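Local coordinates for protein ComZ (Thermus thermophilus, PDB 6QVI) that probably acts as a DNA receptor at the pilus tip in natural competence, joining a beta-solenoid domain to a pseudopilin-like domain, at residues F458-G463 and F475-A480; A138-A143 and G159-G164; A125-S130 and F518-Y523. All blocks are in the same frame, centred on the assembly; numbering follows the deposited sequence.

Contact 1 of 3, residues F458-G463 and F475-A480; sequences FRVVKG and FCTTSA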
loop_
_atom_site.group_PDB
_atom_site.type_symbol
_atom_site.label_atom_id
_atom_site.label_comp_id
_atom_site.label_asym_id
_atom_site.label_seq_id
_atom_site.Cartn_x
_atom_site.Cartn_y
_atom_site.Cartn_z
ATOM N N PHE A 458 -16.197 0.958 -8.490
ATOM C CA PHE A 458 -15.567 2.092 -9.085
ATOM C C PHE A 458 -15.708 1.965 -10.562
ATOM O O PHE A 458 -15.158 1.071 -11.117
ATOM C CB PHE A 458 -14.123 2.063 -8.752
ATOM C CG PHE A 458 -13.300 2.946 -9.586
ATOM C CD1 PHE A 458 -12.865 4.117 -9.101
ATOM C CD2 PHE A 458 -12.932 2.575 -10.821
ATOM C CE1 PHE A 458 -12.088 4.933 -9.848
ATOM C CE2 PHE A 458 -12.146 3.374 -11.581
ATOM C CZ PHE A 458 -11.724 4.562 -11.095
ATOM N N ARG A 459 -16.455 2.867 -11.185
ATOM C CA ARG A 459 -16.675 2.855 -12.614
ATOM C C ARG A 459 -15.780 3.812 -13.313
ATOM O O ARG A 459 -15.412 4.819 -12.792
ATOM C CB ARG A 459 -18.099 3.219 -12.966
ATOM C CG ARG A 459 -19.120 2.209 -12.514
ATOM C CD ARG A 459 -20.468 2.420 -13.150
ATOM N NE ARG A 459 -21.345 1.330 -12.790
ATOM C CZ ARG A 459 -21.898 1.215 -11.610
ATOM N NH1 ARG A 459 -21.663 2.123 -10.705
ATOM N NH2 ARG A 459 -22.674 0.198 -11.330
ATOM N N VAL A 460 -15.446 3.480 -14.537
ATOM C CA VAL A 460 -14.582 4.303 -15.328
ATOM C C VAL A 460 -14.938 4.058 -16.780
ATOM O O VAL A 460 -15.461 3.032 -17.133
ATOM C CB VAL A 460 -13.145 3.958 -15.025
ATOM C CG1 VAL A 460 -12.843 2.573 -15.502
ATOM C CG2 VAL A 460 -12.188 4.975 -15.573
ATOM N N VAL A 461 -14.703 5.046 -17.608
ATOM C CA VAL A 461 -15.012 4.994 -19.025
ATOM C C VAL A 461 -13.767 4.598 -19.814
ATOM O O VAL A 461 -12.639 4.961 -19.444
ATOM C CB VAL A 461 -15.548 6.365 -19.461
ATOM C CG1 VAL A 461 -17.035 6.514 -19.087
ATOM C CG2 VAL A 461 -14.761 7.406 -18.697
ATOM N N LYS A 462 -13.963 3.843 -20.898
ATOM C CA LYS A 462 -12.870 3.549 -21.821
ATOM C C LYS A 462 -12.094 4.818 -22.168
ATOM O O LYS A 462 -12.684 5.857 -22.459
ATOM C CB LYS A 462 -13.423 2.941 -23.118
ATOM C CG LYS A 462 -14.683 2.107 -22.978
ATOM C CD LYS A 462 -15.391 1.935 -24.353
ATOM C CE LYS A 462 -15.965 0.508 -24.538
ATOM N NZ LYS A 462 -16.041 0.066 -25.956
ATOM N N GLY A 463 -10.773 4.741 -22.122
ATOM C CA GLY A 463 -9.928 5.838 -22.563
ATOM C C GLY A 463 -9.358 6.690 -21.460
ATOM O O GLY A 463 -8.368 7.402 -21.688
ATOM N N PHE A 475 -14.797 -3.318 -9.675
ATOM C CA PHE A 475 -14.237 -2.416 -10.657
ATOM C C PHE A 475 -14.999 -2.695 -11.918
ATOM O O PHE A 475 -15.282 -3.831 -12.211
ATOM C CB PHE A 475 -12.782 -2.741 -10.856
ATOM C CG PHE A 475 -12.067 -1.849 -11.806
ATOM C CD1 PHE A 475 -12.169 -2.032 -13.139
ATOM C CD2 PHE A 475 -11.240 -0.885 -11.348
ATOM C CE1 PHE A 475 -11.493 -1.235 -13.998
ATOM C CE2 PHE A 475 -10.561 -0.080 -12.201
ATOM C CZ PHE A 475 -10.680 -0.260 -13.525
ATOM N N CYS A 476 -15.352 -1.651 -12.652
ATOM C CA CYS A 476 -16.146 -1.794 -13.849
ATOM C C CYS A 476 -15.855 -0.741 -14.894
ATOM O O CYS A 476 -15.588 0.388 -14.581
ATOM C CB CYS A 476 -17.586 -1.729 -13.416
ATOM S SG CYS A 476 -18.809 -1.487 -14.681
ATOM N N THR A 477 -15.889 -1.133 -16.151
ATOM C CA THR A 477 -15.608 -0.215 -17.234
ATOM C C THR A 477 -16.826 -0.030 -18.074
ATOM O O THR A 477 -17.595 -0.930 -18.227
ATOM C CB THR A 477 -14.501 -0.761 -18.098
ATOM O OG1 THR A 477 -13.493 -1.261 -17.246
ATOM C CG2 THR A 477 -13.896 0.314 -18.894
ATOM N N THR A 478 -17.019 1.151 -18.621
ATOM C CA THR A 478 -18.207 1.364 -19.405
ATOM C C THR A 478 -17.888 1.939 -20.724
ATOM O O THR A 478 -16.829 2.522 -20.899
ATOM C CB THR A 478 -19.107 2.379 -18.756
ATOM O OG1 THR A 478 -18.298 3.414 -18.211
ATOM C CG2 THR A 478 -19.904 1.732 -17.702
ATOM N N SER A 479 -18.847 1.818 -21.635
ATOM C CA SER A 479 -18.641 2.326 -22.983
ATOM C C SER A 479 -18.663 3.849 -23.012
ATOM O O SER A 479 -17.948 4.470 -23.814
ATOM C CB SER A 479 -19.682 1.758 -23.914
ATOM O OG SER A 479 -20.766 2.673 -23.949
ATOM N N ALA A 480 -19.577 4.475 -22.275
ATOM C CA ALA A 480 -19.675 5.932 -22.312
ATOM C C ALA A 480 -20.168 6.456 -20.967
ATOM O O ALA A 480 -20.694 5.704 -20.142
ATOM C CB ALA A 480 -20.576 6.388 -23.443
#
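Strands 457-461 and 474-478 are parallel strands on neighbouring rungs of the beta-solenoid domain, paired in register from Phe458 beside Phe475 to Val461 beside Thr478. Val460 is gripped through both of its backbone groups. Its N-H meets Cys476 O at 3.1 Å, nearly along the C=O axis, while Val460 O accepts the N-H of Thr478 at 2.9 Å, so that one residue bridges the two that flank its partner Thr477. Its CG1 sits in the crowded position between backbone N and carbonyl carbon (chi1 67°), from which it crosses obliquely to Phe475 CZ at 4.1 Å. On the same side the rings of Phe458 and Phe475 lie side by side, their planes 24° apart but slid until they barely overlap, with Phe458 CD2 3.8 Å from Phe475 CE2. Ala492 touches Val460 and Val494 touches Phe475 on this buried face, which suits apolar side chains.

Cys476 points to the other face, next to Arg459. Its sulphur is tied to Cys486 by a disulfide, and the extended Arg459 chain passes by it, with NE 4.2 Å from Cys476 SG, before the guanidinium forms a salt bridge with Asp440.

Lys462 carries the pairing one step beyond the strand: its N-H makes a straight bond (164°) to Thr478 O at 3.2 Å. A long aliphatic chain with a charged tip suits this partly exposed end of the pairing. It runs along the Thr478-Ser479 backbone and delivers NZ to Gln490, with Lys462 CD passing 3.5 Å from Ser479 CA.

Contact 2 of 3, residues A138-A143 and G159-G164; sequences AIFAGA and GVYVVG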
loop_
_atom_site.group_PDB
_atom_site.type_symbol
_atom_site.label_atom_id
_atom_site.label_comp_id
_atom_site.label_asym_id
_atom_site.label_seq_id
_atom_site.Cartn_x
_atom_site.Cartn_y
_atom_site.Cartn_z
ATOM N N ALA A 138 -2.247 -1.684 -8.126
ATOM C CA ALA A 138 -3.073 -0.643 -8.718
ATOM C C ALA A 138 -4.518 -0.831 -8.345
ATOM O O ALA A 138 -5.251 0.159 -8.205
ATOM C CB ALA A 138 -2.954 -0.626 -10.244
ATOM N N ILE A 139 -4.941 -2.057 -8.196
ATOM C CA ILE A 139 -6.307 -2.314 -7.888
ATOM C C ILE A 139 -6.457 -3.363 -6.866
ATOM O O ILE A 139 -6.039 -4.448 -7.068
ATOM C CB ILE A 139 -6.998 -2.901 -9.101
ATOM C CG1 ILE A 139 -7.207 -1.852 -10.154
ATOM C CG2 ILE A 139 -8.341 -3.466 -8.740
ATOM C CD1 ILE A 139 -7.880 -2.422 -11.361
ATOM N N PHE A 140 -7.098 -3.037 -5.773
ATOM C CA PHE A 140 -7.342 -4.002 -4.760
ATOM C C PHE A 140 -8.806 -4.248 -4.837
ATOM O O PHE A 140 -9.552 -3.354 -4.658
ATOM C CB PHE A 140 -6.994 -3.412 -3.434
ATOM C CG PHE A 140 -7.133 -4.358 -2.321
ATOM C CD1 PHE A 140 -6.048 -4.881 -1.725
ATOM C CD2 PHE A 140 -8.353 -4.722 -1.887
ATOM C CE1 PHE A 140 -6.165 -5.752 -0.696
ATOM C CE2 PHE A 140 -8.491 -5.589 -0.858
ATOM C CZ PHE A 140 -7.391 -6.110 -0.258
ATOM N N ALA A 141 -9.227 -5.460 -5.117
ATOM C CA ALA A 141 -10.633 -5.739 -5.248
ATOM C C ALA A 141 -11.197 -6.483 -4.098
ATOM O O ALA A 141 -10.543 -7.283 -3.516
ATOM C CB ALA A 141 -10.899 -6.498 -6.503
ATOM N N GLY A 142 -12.458 -6.261 -3.814
ATOM C CA GLY A 142 -13.072 -6.880 -2.683
ATOM C C GLY A 142 -13.841 -8.139 -2.820
ATOM O O GLY A 142 -13.307 -9.156 -3.099
ATOM N N ALA A 143 -15.132 -8.058 -2.600
ATOM C CA ALA A 143 -15.947 -9.246 -2.621
ATOM C C ALA A 143 -17.026 -9.342 -3.648
ATOM O O ALA A 143 -17.720 -10.321 -3.630
ATOM C CB ALA A 143 -16.564 -9.445 -1.262
ATOM N N GLY A 159 0.023 -4.022 -9.497
ATOM C CA GLY A 159 -0.558 -5.274 -9.077
ATOM C C GLY A 159 -2.056 -5.198 -9.021
ATOM O O GLY A 159 -2.640 -4.112 -9.053
ATOM N N VAL A 160 -2.682 -6.355 -8.935
ATOM C CA VAL A 160 -4.100 -6.446 -8.715
ATOM C C VAL A 160 -4.313 -7.533 -7.681
ATOM O O VAL A 160 -3.951 -8.638 -7.893
ATOM C CB VAL A 160 -4.973 -6.685 -9.957
ATOM C CG1 VAL A 160 -4.265 -6.449 -11.247
ATOM C CG2 VAL A 160 -5.604 -8.036 -9.938
ATOM N N TYR A 161 -4.880 -7.183 -6.542
ATOM C CA TYR A 161 -5.148 -8.101 -5.460
ATOM C C TYR A 161 -6.631 -8.271 -5.395
ATOM O O TYR A 161 -7.342 -7.325 -5.455
ATOM C CB TYR A 161 -4.651 -7.471 -4.164
ATOM C CG TYR A 161 -4.751 -8.291 -2.890
ATOM C CD1 TYR A 161 -5.948 -8.689 -2.395
ATOM C CD2 TYR A 161 -3.636 -8.596 -2.158
ATOM C CE1 TYR A 161 -6.035 -9.408 -1.239
ATOM C CE2 TYR A 161 -3.718 -9.305 -0.997
ATOM C CZ TYR A 161 -4.924 -9.707 -0.550
ATOM O OH TYR A 161 -5.027 -10.411 0.596
ATOM N N VAL A 162 -7.108 -9.488 -5.316
ATOM C CA VAL A 162 -8.515 -9.707 -5.226
ATOM C C VAL A 162 -8.733 -10.584 -4.031
ATOM O O VAL A 162 -8.006 -11.511 -3.848
ATOM C CB VAL A 162 -9.000 -10.448 -6.450
ATOM C CG1 VAL A 162 -10.460 -10.751 -6.328
ATOM C CG2 VAL A 162 -8.752 -9.628 -7.676
ATOM N N VAL A 163 -9.717 -10.303 -3.196
ATOM C CA VAL A 163 -9.912 -11.176 -2.061
ATOM C C VAL A 163 -10.789 -12.375 -2.355
ATOM O O VAL A 163 -10.436 -13.459 -1.997
ATOM C CB VAL A 163 -10.215 -10.455 -0.732
ATOM C CG1 VAL A 163 -10.026 -8.984 -0.835
ATOM C CG2 VAL A 163 -11.542 -10.808 -0.144
ATOM N N GLY A 164 -11.899 -12.207 -3.043
ATOM C CA GLY A 164 -12.739 -13.337 -3.353
ATOM C C GLY A 164 -13.809 -13.626 -2.340
ATOM O O GLY A 164 -13.988 -12.879 -1.422
#
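Backbone hydrogen bonds set the frame of this beta-solenoid pairing, in which strands 139-141 and 160-162 run almost exactly parallel, only 7° apart. Tyr161 N bonds to Ile139 O at 3.0 Å, and Ala141 N returns to Tyr161 O at 2.7 Å in an almost linear bond (175°), so both backbone groups of Tyr161 are spent on segment 138-143. Val163 N continues the ladder to Ala141 O. At one end Gly159 O takes the N-H of Ile139 at 3.2 Å and, weakly, that of Ala138; at the other, Gly164, whose backbone angles call for glycine, bonds weakly to Gly142 O.

Aromatic stacking dominates one face. Phe140 and Tyr161 both hold CG anti to the backbone N (chi1 -176° in each), which sends the rings out side by side as an offset stack with centroids 4.5 Å apart. Phe140 CE1 lies over one face of the tyrosine ring, toward its rim, 3.4 Å from Tyr161 CD1. Flat rings suit paired positions on adjacent parallel strands, where they can lie face to face. An alanine in place of Tyr161 would take away Phe140's stacking partner and the contacts to Leu135 and Pro273, and would probably loosen the packing on this face.

Aliphatic contacts make up the rest. On the face opposite the rings Ile139 lies beside Val160, and the small Ala141 CB meets Val162 CG2 at 4.0 Å. Val163 crosses obliquely to the phenylalanine ring, its CG1 3.7 Å from Phe140 CE2.

Contact 3 of 3, residues A125-S130 and F518-Y523; sequences ATFRIS and FQVLSY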
loop_
_atom_site.group_PDB
_atom_site.type_symbol
_atom_site.label_atom_id
_atom_site.label_comp_id
_atom_site.label_asym_id
_atom_site.label_seq_id
_atom_site.Cartn_x
_atom_site.Cartn_y
_atom_site.Cartn_z
ATOM N N ALA A 125 21.198 -17.505 18.695
ATOM C CA ALA A 125 19.805 -17.122 18.929
ATOM C C ALA A 125 18.936 -17.412 17.716
ATOM O O ALA A 125 19.338 -17.184 16.561
ATOM C CB ALA A 125 19.678 -15.642 19.290
ATOM N N THR A 126 17.728 -17.881 17.999
ATOM C CA THR A 126 16.738 -18.109 16.968
ATOM C C THR A 126 15.660 -17.034 17.049
ATOM O O THR A 126 15.032 -16.849 18.103
ATOM C CB THR A 126 16.064 -19.461 17.128
ATOM O OG1 THR A 126 17.028 -20.490 16.922
ATOM C CG2 THR A 126 14.942 -19.590 16.091
ATOM N N PHE A 127 15.386 -16.407 15.908
ATOM C CA PHE A 127 14.360 -15.388 15.801
ATOM C C PHE A 127 13.251 -15.838 14.871
ATOM O O PHE A 127 13.466 -16.619 13.946
ATOM C CB PHE A 127 14.914 -14.080 15.282
ATOM C CG PHE A 127 16.142 -13.659 15.931
ATOM C CD1 PHE A 127 17.357 -14.178 15.532
ATOM C CD2 PHE A 127 16.098 -12.727 16.953
ATOM C CE1 PHE A 127 18.524 -13.773 16.141
ATOM C CE2 PHE A 127 17.264 -12.336 17.575
ATOM C CZ PHE A 127 18.477 -12.853 17.158
ATOM N N ARG A 128 12.129 -15.170 14.989
ATOM C CA ARG A 128 11.036 -15.346 14.074
ATOM C C ARG A 128 10.873 -13.925 13.613
ATOM O O ARG A 128 10.661 -13.057 14.399
ATOM C CB ARG A 128 9.805 -15.826 14.778
ATOM C CG ARG A 128 8.554 -15.153 14.286
ATOM C CD ARG A 128 7.488 -16.158 13.942
ATOM N NE ARG A 128 7.307 -17.135 14.991
ATOM C CZ ARG A 128 7.077 -18.413 14.752
ATOM N NH1 ARG A 128 7.003 -18.839 13.500
ATOM N NH2 ARG A 128 6.925 -19.257 15.760
ATOM N N ILE A 129 11.011 -13.694 12.329
ATOM C CA ILE A 129 10.966 -12.357 11.759
ATOM C C ILE A 129 9.996 -12.340 10.596
ATOM O O ILE A 129 10.151 -13.110 9.639
ATOM C CB ILE A 129 12.337 -11.865 11.275
ATOM C CG1 ILE A 129 13.386 -12.049 12.379
ATOM C CG2 ILE A 129 12.246 -10.412 10.790
ATOM C CD1 ILE A 129 14.736 -11.592 11.911
ATOM N N SER A 130 9.012 -11.431 10.653
ATOM C CA SER A 130 8.095 -11.234 9.540
ATOM C C SER A 130 7.851 -9.743 9.368
ATOM O O SER A 130 7.763 -9.006 10.358
ATOM C CB SER A 130 6.805 -12.029 9.774
ATOM O OG SER A 130 6.062 -11.513 10.863
ATOM N N PHE A 518 9.421 -9.345 15.271
ATOM C CA PHE A 518 10.845 -9.619 15.489
ATOM C C PHE A 518 10.924 -10.225 16.892
ATOM O O PHE A 518 11.058 -9.498 17.883
ATOM C CB PHE A 518 11.710 -8.359 15.327
ATOM C CG PHE A 518 13.145 -8.640 15.494
ATOM C CD1 PHE A 518 13.936 -9.027 14.415
ATOM C CD2 PHE A 518 13.703 -8.610 16.774
ATOM C CE1 PHE A 518 15.299 -9.329 14.604
ATOM C CE2 PHE A 518 15.046 -8.927 16.984
ATOM C CZ PHE A 518 15.844 -9.299 15.903
ATOM N N GLN A 519 10.848 -11.545 16.983
ATOM C CA GLN A 519 10.732 -12.167 18.289
ATOM C C GLN A 519 11.811 -13.233 18.508
ATOM O O GLN A 519 12.078 -14.049 17.622
ATOM C CB GLN A 519 9.321 -12.735 18.486
ATOM C CG GLN A 519 9.294 -13.823 19.521
ATOM C CD GLN A 519 7.993 -13.855 20.272
ATOM O OE1 GLN A 519 7.754 -12.983 21.127
ATOM N NE2 GLN A 519 7.195 -14.884 20.050
ATOM N N VAL A 520 12.379 -13.259 19.719
ATOM C CA VAL A 520 13.420 -14.227 20.069
ATOM C C VAL A 520 12.754 -15.506 20.545
ATOM O O VAL A 520 12.049 -15.497 21.560
ATOM C CB VAL A 520 14.355 -13.705 21.177
ATOM C CG1 VAL A 520 15.244 -14.846 21.644
ATOM C CG2 VAL A 520 15.223 -12.571 20.690
ATOM N N LEU A 521 13.026 -16.618 19.857
ATOM C CA LEU A 521 12.438 -17.897 20.239
ATOM C C LEU A 521 13.335 -18.686 21.176
ATOM O O LEU A 521 12.841 -19.508 21.952
ATOM C CB LEU A 521 12.131 -18.765 19.013
ATOM C CG LEU A 521 11.121 -18.263 17.961
ATOM C CD1 LEU A 521 10.842 -19.342 16.948
ATOM C CD2 LEU A 521 9.828 -17.759 18.578
ATOM N N SER A 522 14.639 -18.443 21.129
ATOM C CA SER A 522 15.559 -19.169 21.981
ATOM C C SER A 522 16.903 -18.475 22.009
ATOM O O SER A 522 17.289 -17.770 21.074
ATOM C CB SER A 522 15.719 -20.608 21.517
ATOM O OG SER A 522 16.467 -20.625 20.330
ATOM N N TYR A 523 17.641 -18.727 23.077
ATOM C CA TYR A 523 18.991 -18.194 23.148
ATOM C C TYR A 523 19.879 -19.174 23.892
ATOM O O TYR A 523 19.460 -19.768 24.892
ATOM C CB TYR A 523 18.951 -16.841 23.808
ATOM C CG TYR A 523 20.229 -16.399 24.399
ATOM C CD1 TYR A 523 21.076 -15.543 23.705
ATOM C CD2 TYR A 523 20.580 -16.780 25.679
ATOM C CE1 TYR A 523 22.242 -15.093 24.287
ATOM C CE2 TYR A 523 21.736 -16.341 26.254
ATOM C CZ TYR A 523 22.565 -15.518 25.566
ATOM O OH TYR A 523 23.727 -15.137 26.196
#
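Thr126 O is held by two N-H groups from one strand, Leu521 N at 2.7 Å and, more weakly, Ser522 N at 3.4 Å. Two successive residues facing one is the mark of a classic beta bulge, and it lies in the antiparallel sheet of the pseudopilin-like domain, where strand 517-529 returns from the far end of the chain to pair with strand 120-130. Leu521 takes helix-like backbone angles (phi -93°, psi -25°), which turn both amides onto the same oxygen. Ser522 O answers by accepting Thr126 N at 3.1 Å. Beyond the bulge regular pairing resumes: Arg128 and Gln519 form a hydrogen-bonded pair, with Gln519 N reaching Arg128 O at 3.0 Å.

The two faces differ in kind. Phe127, Ile129, Phe518 and Val520 share one side. Lys29 and Leu32 of helix 12-40 touch Phe127, and Tyr36 touches Ile129; large apolar residues such as Phe127, Ile129 and Phe518 suit this seam between helix and sheet. Phe518 lies between two neighbours on the paired strand. Its CZ meets Phe127 CD2 at 3.6 Å, with the rings turned obliquely at 34°, while its CE1 meets Ile129 CD1, also at 3.6 Å. It further makes an edge-to-face contact with Phe33 of the same helix. Val520 CG2 closes on Phe127 from alongside.

The other side is more polar and more open to solvent, which suits Thr126, Arg128, Gln519 and Ser522. Leu521 covers part of it: its CB packs near the threonine methyl, and its CD1 rests over one face of the Arg128 guanidinium, 4.1 Å from NH2.

Overall arrangement
Contacts 1 and 2 belong to the beta-solenoid domain and are largely buried, whereas contact 3, in the pseudopilin-like domain, is only partly so. The first two have centres about 17 Å apart and touch directly, Phe475 CE2 lying 3.7 Å from Ile139 CD1; strand 469-472, which pairs with strand 139-141, runs just ahead of strand 474-478. Both are parallel and carry an aromatic pair, but only in contact 2 do the rings stack; contact 1 adds a disulfide and an arginine on one face and a lysine at its end. Contact 3 is antiparallel and bulged, apolar under helix 12-40 and polar on its more exposed side. It closes a loop containing both solenoid contacts.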